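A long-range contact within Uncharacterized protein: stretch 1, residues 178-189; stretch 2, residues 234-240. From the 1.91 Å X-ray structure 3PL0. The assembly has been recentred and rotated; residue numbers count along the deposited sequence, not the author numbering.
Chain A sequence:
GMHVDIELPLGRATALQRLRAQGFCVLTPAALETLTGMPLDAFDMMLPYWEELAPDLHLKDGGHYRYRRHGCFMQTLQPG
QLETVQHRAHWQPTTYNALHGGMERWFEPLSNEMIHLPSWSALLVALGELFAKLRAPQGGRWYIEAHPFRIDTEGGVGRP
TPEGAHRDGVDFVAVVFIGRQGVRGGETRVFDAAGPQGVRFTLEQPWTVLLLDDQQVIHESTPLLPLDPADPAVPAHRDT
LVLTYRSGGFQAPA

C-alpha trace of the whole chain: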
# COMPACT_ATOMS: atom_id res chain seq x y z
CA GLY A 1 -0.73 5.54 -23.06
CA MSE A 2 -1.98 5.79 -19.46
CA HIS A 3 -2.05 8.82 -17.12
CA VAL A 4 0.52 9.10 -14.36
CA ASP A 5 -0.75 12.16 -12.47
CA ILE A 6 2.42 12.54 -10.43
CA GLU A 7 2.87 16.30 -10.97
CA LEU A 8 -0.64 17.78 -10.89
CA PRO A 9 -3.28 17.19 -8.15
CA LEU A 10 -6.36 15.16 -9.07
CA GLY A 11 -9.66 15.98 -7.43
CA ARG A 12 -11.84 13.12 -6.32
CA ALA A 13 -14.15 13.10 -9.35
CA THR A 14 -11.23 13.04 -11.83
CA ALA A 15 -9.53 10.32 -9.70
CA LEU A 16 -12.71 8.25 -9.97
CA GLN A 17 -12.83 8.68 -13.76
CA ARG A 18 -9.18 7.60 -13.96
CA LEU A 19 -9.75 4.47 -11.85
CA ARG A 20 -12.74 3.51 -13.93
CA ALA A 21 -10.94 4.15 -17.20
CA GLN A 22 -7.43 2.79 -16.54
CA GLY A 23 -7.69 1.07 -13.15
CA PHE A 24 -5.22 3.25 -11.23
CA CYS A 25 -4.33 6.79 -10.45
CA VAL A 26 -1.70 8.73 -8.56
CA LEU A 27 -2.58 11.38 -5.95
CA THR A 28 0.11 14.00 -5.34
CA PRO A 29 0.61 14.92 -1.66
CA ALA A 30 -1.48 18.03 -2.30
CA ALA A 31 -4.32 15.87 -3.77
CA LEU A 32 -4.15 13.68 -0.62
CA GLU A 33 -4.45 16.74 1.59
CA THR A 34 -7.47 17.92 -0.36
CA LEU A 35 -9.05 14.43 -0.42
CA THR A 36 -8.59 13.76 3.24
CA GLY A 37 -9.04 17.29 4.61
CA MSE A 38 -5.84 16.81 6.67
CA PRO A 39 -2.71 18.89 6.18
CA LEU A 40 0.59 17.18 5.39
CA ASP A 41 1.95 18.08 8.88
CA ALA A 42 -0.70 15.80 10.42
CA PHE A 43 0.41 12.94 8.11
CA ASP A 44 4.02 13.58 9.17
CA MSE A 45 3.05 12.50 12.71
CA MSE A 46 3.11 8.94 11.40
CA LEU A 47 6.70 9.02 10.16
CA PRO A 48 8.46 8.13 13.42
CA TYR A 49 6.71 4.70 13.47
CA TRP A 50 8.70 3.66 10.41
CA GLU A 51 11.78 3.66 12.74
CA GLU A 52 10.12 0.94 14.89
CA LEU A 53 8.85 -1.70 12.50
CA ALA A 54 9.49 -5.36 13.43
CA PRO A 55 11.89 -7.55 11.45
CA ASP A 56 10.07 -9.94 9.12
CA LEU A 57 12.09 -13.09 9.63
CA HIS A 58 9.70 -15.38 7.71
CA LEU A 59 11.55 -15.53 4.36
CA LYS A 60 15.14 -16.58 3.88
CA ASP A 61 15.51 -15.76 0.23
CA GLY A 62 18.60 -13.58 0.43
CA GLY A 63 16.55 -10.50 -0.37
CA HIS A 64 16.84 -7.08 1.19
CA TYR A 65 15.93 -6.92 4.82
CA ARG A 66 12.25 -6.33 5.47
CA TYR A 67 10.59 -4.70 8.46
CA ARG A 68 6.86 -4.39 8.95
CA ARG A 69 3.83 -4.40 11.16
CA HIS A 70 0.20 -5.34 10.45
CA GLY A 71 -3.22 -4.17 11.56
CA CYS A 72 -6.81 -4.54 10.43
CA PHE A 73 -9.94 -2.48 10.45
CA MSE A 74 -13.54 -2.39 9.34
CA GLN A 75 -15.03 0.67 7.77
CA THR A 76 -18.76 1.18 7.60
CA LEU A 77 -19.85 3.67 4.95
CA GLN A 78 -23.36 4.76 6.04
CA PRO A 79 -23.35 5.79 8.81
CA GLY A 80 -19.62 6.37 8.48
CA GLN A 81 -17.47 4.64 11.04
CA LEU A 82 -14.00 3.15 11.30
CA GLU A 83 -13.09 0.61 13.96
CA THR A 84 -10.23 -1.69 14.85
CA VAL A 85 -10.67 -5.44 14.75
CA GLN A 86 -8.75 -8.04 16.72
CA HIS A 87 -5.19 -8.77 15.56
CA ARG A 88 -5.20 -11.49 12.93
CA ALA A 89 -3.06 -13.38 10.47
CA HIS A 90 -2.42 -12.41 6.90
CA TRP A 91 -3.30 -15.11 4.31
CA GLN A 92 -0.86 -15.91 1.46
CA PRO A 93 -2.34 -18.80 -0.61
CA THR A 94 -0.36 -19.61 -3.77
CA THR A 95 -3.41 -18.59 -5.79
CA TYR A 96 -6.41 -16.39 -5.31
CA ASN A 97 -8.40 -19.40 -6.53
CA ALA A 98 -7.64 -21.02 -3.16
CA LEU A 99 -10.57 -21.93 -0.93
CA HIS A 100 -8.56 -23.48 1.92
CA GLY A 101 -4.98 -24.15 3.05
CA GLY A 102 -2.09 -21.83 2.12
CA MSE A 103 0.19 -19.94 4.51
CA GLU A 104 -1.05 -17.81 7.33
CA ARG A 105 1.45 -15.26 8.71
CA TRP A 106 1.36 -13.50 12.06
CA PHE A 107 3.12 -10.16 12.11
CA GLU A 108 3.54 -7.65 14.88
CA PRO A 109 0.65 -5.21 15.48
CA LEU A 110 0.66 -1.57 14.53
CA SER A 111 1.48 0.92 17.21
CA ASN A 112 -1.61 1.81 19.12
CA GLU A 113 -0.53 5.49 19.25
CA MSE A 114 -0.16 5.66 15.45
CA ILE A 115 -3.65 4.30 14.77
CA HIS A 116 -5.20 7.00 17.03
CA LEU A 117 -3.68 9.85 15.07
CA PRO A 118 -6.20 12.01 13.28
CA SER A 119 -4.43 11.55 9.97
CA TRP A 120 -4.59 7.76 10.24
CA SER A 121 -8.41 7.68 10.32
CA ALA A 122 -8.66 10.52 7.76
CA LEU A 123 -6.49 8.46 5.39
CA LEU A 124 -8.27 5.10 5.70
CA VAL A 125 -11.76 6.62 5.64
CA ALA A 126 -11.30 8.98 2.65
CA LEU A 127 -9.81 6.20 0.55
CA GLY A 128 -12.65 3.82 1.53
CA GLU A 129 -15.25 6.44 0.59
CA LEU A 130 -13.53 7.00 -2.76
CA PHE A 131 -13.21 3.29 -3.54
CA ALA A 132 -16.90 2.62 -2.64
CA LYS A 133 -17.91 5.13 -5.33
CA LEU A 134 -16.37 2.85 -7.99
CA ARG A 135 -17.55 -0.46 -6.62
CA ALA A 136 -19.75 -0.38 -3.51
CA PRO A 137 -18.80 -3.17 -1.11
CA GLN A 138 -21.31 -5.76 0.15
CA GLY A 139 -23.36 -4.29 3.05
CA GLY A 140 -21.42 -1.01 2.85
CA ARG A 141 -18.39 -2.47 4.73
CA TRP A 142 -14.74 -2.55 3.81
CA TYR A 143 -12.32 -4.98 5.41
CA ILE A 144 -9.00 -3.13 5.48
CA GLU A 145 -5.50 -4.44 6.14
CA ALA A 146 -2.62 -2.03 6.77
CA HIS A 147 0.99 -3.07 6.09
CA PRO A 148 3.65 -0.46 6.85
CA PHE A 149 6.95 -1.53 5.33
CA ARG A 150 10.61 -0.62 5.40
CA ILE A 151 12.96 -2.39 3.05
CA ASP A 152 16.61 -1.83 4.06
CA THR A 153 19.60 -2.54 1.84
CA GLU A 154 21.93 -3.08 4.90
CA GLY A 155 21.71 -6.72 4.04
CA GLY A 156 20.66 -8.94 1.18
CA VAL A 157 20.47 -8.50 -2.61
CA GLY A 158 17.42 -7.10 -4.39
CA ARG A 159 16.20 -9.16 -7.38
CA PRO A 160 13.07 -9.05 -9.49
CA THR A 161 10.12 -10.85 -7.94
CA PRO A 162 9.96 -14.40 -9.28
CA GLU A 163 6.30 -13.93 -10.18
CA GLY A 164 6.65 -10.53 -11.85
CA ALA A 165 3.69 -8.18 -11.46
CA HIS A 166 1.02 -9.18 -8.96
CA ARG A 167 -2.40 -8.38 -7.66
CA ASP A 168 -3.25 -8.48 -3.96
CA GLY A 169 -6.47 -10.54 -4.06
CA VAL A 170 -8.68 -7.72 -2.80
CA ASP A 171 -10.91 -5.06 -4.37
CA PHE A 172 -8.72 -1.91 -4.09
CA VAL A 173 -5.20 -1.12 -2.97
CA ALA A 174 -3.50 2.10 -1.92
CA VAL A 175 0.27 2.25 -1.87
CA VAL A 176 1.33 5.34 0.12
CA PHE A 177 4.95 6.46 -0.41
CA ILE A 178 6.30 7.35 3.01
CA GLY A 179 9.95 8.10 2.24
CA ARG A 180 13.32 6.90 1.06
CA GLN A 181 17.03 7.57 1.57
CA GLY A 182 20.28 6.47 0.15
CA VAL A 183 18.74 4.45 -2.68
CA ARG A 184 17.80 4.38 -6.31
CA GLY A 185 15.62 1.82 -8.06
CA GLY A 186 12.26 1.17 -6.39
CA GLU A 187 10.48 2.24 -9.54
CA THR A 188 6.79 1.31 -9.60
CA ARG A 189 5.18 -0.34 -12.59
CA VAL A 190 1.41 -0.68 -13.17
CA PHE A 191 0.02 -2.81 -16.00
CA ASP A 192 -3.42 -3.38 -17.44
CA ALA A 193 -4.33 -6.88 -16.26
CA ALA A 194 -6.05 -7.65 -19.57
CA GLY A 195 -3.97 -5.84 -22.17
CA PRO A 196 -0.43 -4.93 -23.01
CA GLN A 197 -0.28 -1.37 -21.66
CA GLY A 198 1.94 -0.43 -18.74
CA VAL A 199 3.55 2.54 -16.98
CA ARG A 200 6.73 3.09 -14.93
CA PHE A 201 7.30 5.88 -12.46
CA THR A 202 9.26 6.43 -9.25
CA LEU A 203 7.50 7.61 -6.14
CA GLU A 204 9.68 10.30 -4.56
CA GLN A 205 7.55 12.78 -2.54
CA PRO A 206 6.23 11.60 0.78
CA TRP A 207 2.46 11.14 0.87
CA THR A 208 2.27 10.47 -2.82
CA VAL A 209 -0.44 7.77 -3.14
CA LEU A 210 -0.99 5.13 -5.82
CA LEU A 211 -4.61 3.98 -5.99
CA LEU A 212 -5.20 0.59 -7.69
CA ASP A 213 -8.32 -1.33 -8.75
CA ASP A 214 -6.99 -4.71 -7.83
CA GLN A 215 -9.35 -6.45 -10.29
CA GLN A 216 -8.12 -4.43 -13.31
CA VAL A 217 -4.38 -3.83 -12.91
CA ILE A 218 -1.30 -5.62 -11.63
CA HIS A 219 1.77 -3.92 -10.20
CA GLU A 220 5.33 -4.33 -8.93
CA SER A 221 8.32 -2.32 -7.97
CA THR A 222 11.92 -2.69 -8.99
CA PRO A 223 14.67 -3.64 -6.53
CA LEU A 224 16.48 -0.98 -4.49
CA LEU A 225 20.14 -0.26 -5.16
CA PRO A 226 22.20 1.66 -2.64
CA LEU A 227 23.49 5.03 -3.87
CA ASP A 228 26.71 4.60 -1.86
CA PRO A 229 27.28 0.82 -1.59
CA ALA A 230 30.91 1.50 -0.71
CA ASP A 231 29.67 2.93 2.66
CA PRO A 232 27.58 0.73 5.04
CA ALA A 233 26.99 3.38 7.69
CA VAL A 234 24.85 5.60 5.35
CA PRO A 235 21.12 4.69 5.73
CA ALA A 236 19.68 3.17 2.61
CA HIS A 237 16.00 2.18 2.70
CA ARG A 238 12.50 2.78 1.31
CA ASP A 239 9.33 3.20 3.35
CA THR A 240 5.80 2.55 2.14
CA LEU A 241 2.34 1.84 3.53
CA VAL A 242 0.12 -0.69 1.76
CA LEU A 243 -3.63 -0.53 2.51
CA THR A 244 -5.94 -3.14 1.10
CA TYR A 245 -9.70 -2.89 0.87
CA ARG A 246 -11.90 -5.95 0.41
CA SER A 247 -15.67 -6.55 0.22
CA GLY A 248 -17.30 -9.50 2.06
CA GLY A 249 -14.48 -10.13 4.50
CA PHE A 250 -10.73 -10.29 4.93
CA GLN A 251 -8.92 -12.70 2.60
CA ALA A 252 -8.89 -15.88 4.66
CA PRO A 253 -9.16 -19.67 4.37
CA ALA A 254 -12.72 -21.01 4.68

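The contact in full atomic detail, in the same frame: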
# COMPACT_ATOMS: atom_id res chain seq x y z
N ILE A 178 6.05 6.72 1.72
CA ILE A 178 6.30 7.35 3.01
C ILE A 178 7.65 8.08 2.99
O ILE A 178 7.74 9.20 3.45
CB ILE A 178 6.25 6.33 4.09
CG1 ILE A 178 4.83 5.70 4.15
CG2 ILE A 178 6.73 6.87 5.45
CD1 ILE A 178 3.74 6.65 4.68
N GLY A 179 8.67 7.44 2.46
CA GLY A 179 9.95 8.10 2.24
C GLY A 179 11.00 7.16 1.72
O GLY A 179 10.77 5.95 1.61
N ARG A 180 12.18 7.71 1.42
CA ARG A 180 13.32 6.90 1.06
C ARG A 180 14.61 7.70 1.26
O ARG A 180 14.59 8.92 1.28
CB ARG A 180 13.21 6.46 -0.40
CG ARG A 180 13.47 7.58 -1.37
CD ARG A 180 13.42 7.08 -2.78
NE ARG A 180 13.66 8.20 -3.69
CZ ARG A 180 14.04 8.07 -4.95
NH1 ARG A 180 14.26 6.87 -5.47
NH2 ARG A 180 14.24 9.16 -5.69
N GLN A 181 15.72 6.97 1.44
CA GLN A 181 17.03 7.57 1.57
C GLN A 181 18.04 6.63 1.04
O GLN A 181 17.95 5.43 1.26
CB GLN A 181 17.43 7.66 3.03
CG GLN A 181 16.87 8.70 3.81
CD GLN A 181 17.39 8.57 5.20
OE1 GLN A 181 18.59 8.75 5.46
NE2 GLN A 181 16.50 8.22 6.11
N GLY A 182 19.08 7.20 0.45
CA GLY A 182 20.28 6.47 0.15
C GLY A 182 20.11 5.42 -0.91
O GLY A 182 20.95 4.52 -1.01
N VAL A 183 19.04 5.49 -1.69
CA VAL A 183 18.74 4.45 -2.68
C VAL A 183 18.31 5.00 -4.03
O VAL A 183 17.76 6.10 -4.12
CB VAL A 183 17.65 3.45 -2.17
CG1 VAL A 183 18.10 2.79 -0.85
CG2 VAL A 183 16.28 4.15 -1.98
N ARG A 184 18.56 4.22 -5.08
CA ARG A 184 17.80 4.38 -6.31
C ARG A 184 17.11 3.04 -6.64
O ARG A 184 17.06 2.13 -5.81
CB ARG A 184 18.67 4.89 -7.45
CG ARG A 184 19.74 3.94 -7.86
CD ARG A 184 20.65 4.57 -8.96
NE ARG A 184 21.98 4.01 -8.79
CZ ARG A 184 22.35 2.80 -9.19
NH1 ARG A 184 21.52 2.00 -9.85
NH2 ARG A 184 23.60 2.39 -8.94
N GLY A 185 16.53 2.93 -7.83
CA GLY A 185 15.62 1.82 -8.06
C GLY A 185 14.30 2.08 -7.34
O GLY A 185 13.95 3.22 -7.07
N GLY A 186 13.58 1.03 -6.99
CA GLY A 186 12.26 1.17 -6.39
C GLY A 186 11.30 1.92 -7.29
O GLY A 186 10.54 2.75 -6.85
N GLU A 187 11.38 1.66 -8.59
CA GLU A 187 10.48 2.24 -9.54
C GLU A 187 9.22 1.40 -9.54
O GLU A 187 9.31 0.18 -9.56
CB GLU A 187 11.13 2.13 -10.91
CG GLU A 187 10.29 2.62 -12.03
CD GLU A 187 11.04 2.50 -13.34
OE1 GLU A 187 11.20 1.35 -13.85
OE2 GLU A 187 11.46 3.58 -13.83
N THR A 188 8.07 2.03 -9.53
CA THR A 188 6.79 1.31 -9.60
C THR A 188 6.45 1.05 -11.05
O THR A 188 6.68 1.91 -11.91
CB THR A 188 5.64 2.18 -9.04
OG1 THR A 188 5.98 2.59 -7.72
CG2 THR A 188 4.28 1.41 -9.02
N ARG A 189 5.89 -0.11 -11.33
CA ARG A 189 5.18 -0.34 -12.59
C ARG A 189 3.74 -0.80 -12.36
O ARG A 189 3.48 -1.62 -11.46
CB ARG A 189 5.89 -1.40 -13.40
CG ARG A 189 7.17 -0.93 -14.05
CD ARG A 189 8.38 -1.17 -13.20
NE ARG A 189 9.63 -1.01 -13.95
CZ ARG A 189 10.20 -1.98 -14.63
NH1 ARG A 189 9.65 -3.19 -14.66
NH2 ARG A 189 11.33 -1.78 -15.28
N VAL A 234 25.85 4.68 5.92
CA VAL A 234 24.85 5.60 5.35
C VAL A 234 23.49 4.86 5.21
O VAL A 234 23.45 3.81 4.54
CB VAL A 234 25.30 6.17 3.97
CG1 VAL A 234 24.16 6.90 3.27
CG2 VAL A 234 26.52 7.12 4.14
N PRO A 235 22.42 5.39 5.82
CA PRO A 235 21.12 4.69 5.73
C PRO A 235 20.63 4.63 4.30
O PRO A 235 20.73 5.60 3.55
CB PRO A 235 20.18 5.56 6.58
CG PRO A 235 21.09 6.30 7.49
CD PRO A 235 22.28 6.62 6.61
N ALA A 236 20.11 3.46 3.94
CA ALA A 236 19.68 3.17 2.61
C ALA A 236 18.42 2.30 2.68
O ALA A 236 18.51 1.09 2.79
CB ALA A 236 20.81 2.49 1.83
N HIS A 237 17.25 2.92 2.61
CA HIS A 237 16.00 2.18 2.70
C HIS A 237 14.84 2.91 2.01
O HIS A 237 14.95 4.08 1.61
CB HIS A 237 15.64 1.99 4.17
CG HIS A 237 15.54 3.28 4.92
ND1 HIS A 237 16.49 3.69 5.83
CD2 HIS A 237 14.61 4.26 4.88
CE1 HIS A 237 16.16 4.87 6.31
NE2 HIS A 237 15.03 5.25 5.74
N ARG A 238 13.73 2.19 1.86
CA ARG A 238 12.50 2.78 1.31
C ARG A 238 11.34 2.35 2.20
O ARG A 238 11.19 1.16 2.54
CB ARG A 238 12.29 2.31 -0.13
CG ARG A 238 10.99 2.75 -0.78
CD ARG A 238 11.07 2.43 -2.24
NE ARG A 238 9.90 2.84 -3.02
CZ ARG A 238 8.84 2.08 -3.26
NH1 ARG A 238 8.76 0.86 -2.81
NH2 ARG A 238 7.89 2.53 -4.03
N ASP A 239 10.49 3.32 2.49
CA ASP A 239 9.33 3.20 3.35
C ASP A 239 8.07 3.43 2.57
O ASP A 239 7.96 4.42 1.85
CB ASP A 239 9.38 4.29 4.43
CG ASP A 239 10.59 4.12 5.38
OD1 ASP A 239 11.04 2.99 5.53
OD2 ASP A 239 11.04 5.11 5.97
N THR A 240 7.11 2.51 2.75
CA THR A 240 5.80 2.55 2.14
C THR A 240 4.75 2.08 3.16
O THR A 240 5.07 1.49 4.26
CB THR A 240 5.73 1.62 0.93
OG1 THR A 240 6.24 0.32 1.27
CG2 THR A 240 6.48 2.16 -0.26
O HOH W 1 21.31 8.11 3.66
O HOH W 2 10.36 4.99 -4.78
O HOH W 3 8.17 4.01 -6.72
O HOH W 4 5.39 0.68 -5.38

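The contact is an antiparallel β pairing of strands 178-181 and 237-240, extended at one flank by a water-mediated link between R238 and G186, just after strand 183-185. The strand axes approach to 4.6 Å and their N-to-C directions differ by 176°, almost exactly antiparallel; the register is set by the pairs G179-D239, R180-R238 and Q181-H237. G179 and D239 form one hydrogen-bonded pair (G179 N to D239 O, 3.2 Å; D239 N to G179 O, 2.8 Å), and Q181 and H237 form the next (Q181 N to H237 O, 3.0 Å; H237 N to Q181 O, 2.9 Å). D239 O also accepts from I178 N at 3.0 Å, so two successive amides converge on one carbonyl. Between these pairs, R180 and R238 are non-hydrogen-bonded partners, and R180 CA lies 3.3 Å from H237 O in a CA-H...O contact.

Beyond the strand, G182 has a positive phi and packs tightly: an ideal CB would lie 2.1 Å from P235 O, a clash. The CA-to-CB bond of V183 points toward stretch 2, and its CG1 lies 3.8 Å from A236 CB.

The extended R238 side chain reaches G186, whose carbonyl oxygen lies over one guanidinium face. Water bridges the two: water 2 donates to G186 O (3.1 Å) and accepts from R238 NE (2.8 Å).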